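Local coordinates for cell cycle serine/threonine-protein kinase CDC5/MSD2 (Saccharomyces cerevisiae, PDB 6MF4), which acts as a polo-like serine/threonine protein kinase required for mitotic exit, this piece being its polo-box domain, at residues 250-255 against 267-272. Residues are numbered along the deposited sequence; the frame is centred on the assembly and turned at random.
Sequences YPLVEV and SNFREK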
ATOM      1  N   TYR A 250      14.532   3.649  -7.079  1.00 24.08           N
ATOM      2  CA  TYR A 250      15.282   3.286  -8.276  1.00 24.30           C
ATOM      3  C   TYR A 250      14.391   2.582  -9.289  1.00 28.94           C
ATOM      4  O   TYR A 250      13.398   1.956  -8.911  1.00 22.44           O
ATOM      5  CB  TYR A 250      16.447   2.353  -7.933  1.00 25.93           C
ATOM      6  CG  TYR A 250      17.380   2.855  -6.860  1.00 33.71           C
ATOM      7  CD1 TYR A 250      17.122   2.607  -5.519  1.00 26.67           C
ATOM      8  CD2 TYR A 250      18.531   3.559  -7.189  1.00 34.92           C
ATOM      9  CE1 TYR A 250      17.978   3.055  -4.533  1.00 33.41           C
ATOM     10  CE2 TYR A 250      19.393   4.013  -6.209  1.00 38.45           C
ATOM     11  CZ  TYR A 250      19.112   3.757  -4.884  1.00 37.04           C
ATOM     12  OH  TYR A 250      19.969   4.212  -3.906  1.00 42.80           O
ATOM     13  N   PRO A 251      14.746   2.672 -10.584  1.00 28.10           N
ATOM     14  CA  PRO A 251      14.166   1.712 -11.525  1.00 22.64           C
ATOM     15  C   PRO A 251      14.553   0.304 -11.104  1.00 24.11           C
ATOM     16  O   PRO A 251      15.714   0.077 -10.772  1.00 24.72           O
ATOM     17  CB  PRO A 251      14.799   2.094 -12.867  1.00 26.56           C
ATOM     18  CG  PRO A 251      15.215   3.519 -12.703  1.00 30.07           C
ATOM     19  CD  PRO A 251      15.605   3.660 -11.261  1.00 31.91           C
ATOM     20  N   LEU A 252      13.601  -0.622 -11.099  1.00 19.24           N
ATOM     21  CA  LEU A 252      13.874  -1.974 -10.641  1.00 21.59           C
ATOM     22  C   LEU A 252      14.975  -2.627 -11.473  1.00 22.01           C
ATOM     23  O   LEU A 252      15.840  -3.316 -10.937  1.00 22.40           O
ATOM     24  CB  LEU A 252      12.599  -2.819 -10.688  1.00 20.64           C
ATOM     25  CG  LEU A 252      12.737  -4.297 -10.318  1.00 20.77           C
ATOM     26  CD1 LEU A 252      13.351  -4.470  -8.935  1.00 25.02           C
ATOM     27  CD2 LEU A 252      11.380  -4.987 -10.387  1.00 18.21           C
ATOM     28  N   VAL A 253      14.943  -2.405 -12.781  1.00 23.54           N
ATOM     29  CA  VAL A 253      15.910  -3.035 -13.671  1.00 23.79           C
ATOM     30  C   VAL A 253      17.328  -2.567 -13.336  1.00 26.30           C
ATOM     31  O   VAL A 253      18.286  -3.325 -13.471  1.00 26.33           O
ATOM     32  CB  VAL A 253      15.580  -2.746 -15.158  1.00 22.86           C
ATOM     33  CG1 VAL A 253      15.685  -1.257 -15.470  1.00 25.83           C
ATOM     34  CG2 VAL A 253      16.485  -3.566 -16.074  1.00 29.24           C
ATOM     35  N   GLU A 254      17.453  -1.328 -12.869  1.00 24.19           N
ATOM     36  CA  GLU A 254      18.746  -0.793 -12.450  1.00 26.98           C
ATOM     37  C   GLU A 254      19.273  -1.508 -11.204  1.00 30.74           C
ATOM     38  O   GLU A 254      20.472  -1.770 -11.089  1.00 29.45           O
ATOM     39  CB  GLU A 254      18.636   0.711 -12.189  1.00 34.33           C
ATOM     40  CG  GLU A 254      19.918   1.356 -11.676  1.00 54.96           C
ATOM     41  CD  GLU A 254      19.764   2.847 -11.420  1.00 55.24           C
ATOM     42  OE1 GLU A 254      20.463   3.373 -10.527  1.00 53.06           O
ATOM     43  OE2 GLU A 254      18.947   3.496 -12.112  1.00 51.25           O
ATOM     44  N   VAL A 255      18.378  -1.824 -10.272  1.00 28.37           N
ATOM     45  CA  VAL A 255      18.760  -2.542  -9.060  1.00 26.99           C
ATOM     46  C   VAL A 255      19.147  -3.975  -9.400  1.00 28.42           C
ATOM     47  O   VAL A 255      20.076  -4.529  -8.816  1.00 30.97           O
ATOM     48  CB  VAL A 255      17.619  -2.542  -8.011  1.00 27.34           C
ATOM     49  CG1 VAL A 255      17.940  -3.471  -6.842  1.00 26.39           C
ATOM     50  CG2 VAL A 255      17.371  -1.132  -7.504  1.00 25.85           C
ATOM     51  N   SER A 267      20.760  -5.923   2.789  1.00 36.42           N
ATOM     52  CA  SER A 267      19.309  -5.934   2.662  1.00 45.35           C
ATOM     53  C   SER A 267      18.798  -7.188   1.958  1.00 38.94           C
ATOM     54  O   SER A 267      17.596  -7.432   1.950  1.00 36.96           O
ATOM     55  CB  SER A 267      18.829  -4.683   1.920  1.00 44.95           C
ATOM     56  OG  SER A 267      19.464  -4.554   0.657  1.00 45.31           O
ATOM     57  N   ASN A 268      19.697  -7.986   1.386  1.00 30.05           N
ATOM     58  CA  ASN A 268      19.310  -9.280   0.824  1.00 32.15           C
ATOM     59  C   ASN A 268      18.212  -9.135  -0.241  1.00 32.93           C
ATOM     60  O   ASN A 268      17.187  -9.817  -0.208  1.00 24.17           O
ATOM     61  CB  ASN A 268      18.854 -10.211   1.954  1.00 36.78           C
ATOM     62  CG  ASN A 268      20.000 -10.667   2.830  1.00 52.63           C
ATOM     63  OD1 ASN A 268      21.155 -10.667   2.407  1.00 56.77           O
ATOM     64  ND2 ASN A 268      19.689 -11.046   4.066  1.00 61.68           N
ATOM     65  N   PHE A 269      18.450  -8.239  -1.190  1.00 32.16           N
ATOM     66  CA  PHE A 269      17.429  -7.840  -2.149  1.00 33.54           C
ATOM     67  C   PHE A 269      16.830  -9.006  -2.941  1.00 26.86           C
ATOM     68  O   PHE A 269      15.615  -9.067  -3.131  1.00 27.39           O
ATOM     69  CB  PHE A 269      18.008  -6.804  -3.115  1.00 34.68           C
ATOM     70  CG  PHE A 269      17.144  -6.545  -4.314  1.00 30.90           C
ATOM     71  CD1 PHE A 269      15.995  -5.778  -4.208  1.00 39.57           C
ATOM     72  CD2 PHE A 269      17.485  -7.065  -5.551  1.00 37.82           C
ATOM     73  CE1 PHE A 269      15.197  -5.541  -5.315  1.00 34.35           C
ATOM     74  CE2 PHE A 269      16.694  -6.833  -6.657  1.00 36.64           C
ATOM     75  CZ  PHE A 269      15.549  -6.069  -6.541  1.00 33.67           C
ATOM     76  N   ARG A 270      17.664  -9.936  -3.396  1.00 26.89           N
ATOM     77  CA  ARG A 270      17.176 -10.993  -4.277  1.00 28.10           C
ATOM     78  C   ARG A 270      16.200 -11.926  -3.566  1.00 25.40           C
ATOM     79  O   ARG A 270      15.231 -12.396  -4.166  1.00 24.07           O
ATOM     80  CB  ARG A 270      18.342 -11.803  -4.847  1.00 35.80           C
ATOM     81  CG  ARG A 270      17.913 -12.887  -5.836  1.00 40.36           C
ATOM     82  CD  ARG A 270      17.196 -12.300  -7.056  1.00 43.52           C
ATOM     83  NE  ARG A 270      15.753 -12.544  -7.038  1.00 36.22           N
ATOM     84  CZ  ARG A 270      14.931 -12.245  -8.042  1.00 40.19           C
ATOM     85  NH1 ARG A 270      15.401 -11.682  -9.149  1.00 39.75           N
ATOM     86  NH2 ARG A 270      13.634 -12.507  -7.937  1.00 32.74           N
ATOM     87  N   GLU A 271      16.457 -12.204  -2.294  1.00 24.56           N
ATOM     88  CA  GLU A 271      15.547 -13.033  -1.516  1.00 25.20           C
ATOM     89  C   GLU A 271      14.234 -12.289  -1.296  1.00 22.60           C
ATOM     90  O   GLU A 271      13.153 -12.873  -1.367  1.00 22.92           O
ATOM     91  CB  GLU A 271      16.176 -13.421  -0.177  1.00 27.47           C
ATOM     92  CG  GLU A 271      15.226 -14.117   0.797  1.00 34.87           C
ATOM     93  CD  GLU A 271      14.633 -15.404   0.240  1.00 42.38           C
ATOM     94  OE1 GLU A 271      15.201 -15.966  -0.721  1.00 44.97           O
ATOM     95  OE2 GLU A 271      13.593 -15.854   0.769  1.00 42.00           O
ATOM     96  N   LYS A 272      14.331 -10.992  -1.038  1.00 22.97           N
ATOM     97  CA  LYS A 272      13.140 -10.190  -0.794  1.00 22.65           C
ATOM     98  C   LYS A 272      12.283 -10.087  -2.052  1.00 21.58           C
ATOM     99  O   LYS A 272      11.061 -10.176  -1.975  1.00 21.49           O
ATOM    100  CB  LYS A 272      13.529  -8.805  -0.279  1.00 24.13           C
ATOM    101  CG  LYS A 272      13.991  -8.847   1.171  1.00 25.10           C
ATOM    102  CD  LYS A 272      14.525  -7.515   1.659  1.00 33.33           C
ATOM    103  CE  LYS A 272      14.877  -7.578   3.149  1.00 37.78           C
ATOM    104  NZ  LYS A 272      15.254  -8.954   3.616  1.00 36.36           N
TER
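V255, whose side chain lies over the ring of F269, follows a helix start at which P251 O accepts two weak bonds, from E254 N at 3.1 Å and from V255 N at 3.3 Å. P251 is the N-cap of helix 252-258, and a proline fits there because its missing N-H is not needed to begin the turn. The second helix starts likewise, K272 N reaching N268 O at 3.2 Å; N268 has positive phi (57°), a conformation asparagine tolerates well.

Between these two helix starts the contact is wholly apolar. V255 CG1 makes a CH-pi contact, standing 3.5 Å from the centroid of the F269 ring and 12° off its normal. A branched valine suits this place, since the methyl anti to the backbone N sits over the aromatic face. L252 meets the same ring differently: its CD1 approaches in the ring plane, at the edge, 3.6 Å from F269 CZ. F269 carries its CG anti to the backbone N (chi1 168°), which lets the ring reach L252 and V255. Strand 247-251, at one edge of its antiparallel sheet, runs straight into helix 252-258; V238 of the neighbouring strand backs L252 and V255, and L252 also touches I73 and A76 of helix 56-82. With an alanine here, V255 CG1 would probably lose the aromatic face beneath it and L252 CD1 its neighbour at the edge, opening a gap between the helices. This is structural packing away from the zinc site: dispersion and shape join two helices of polo box 2 through one buried ring, engaged at face and edge.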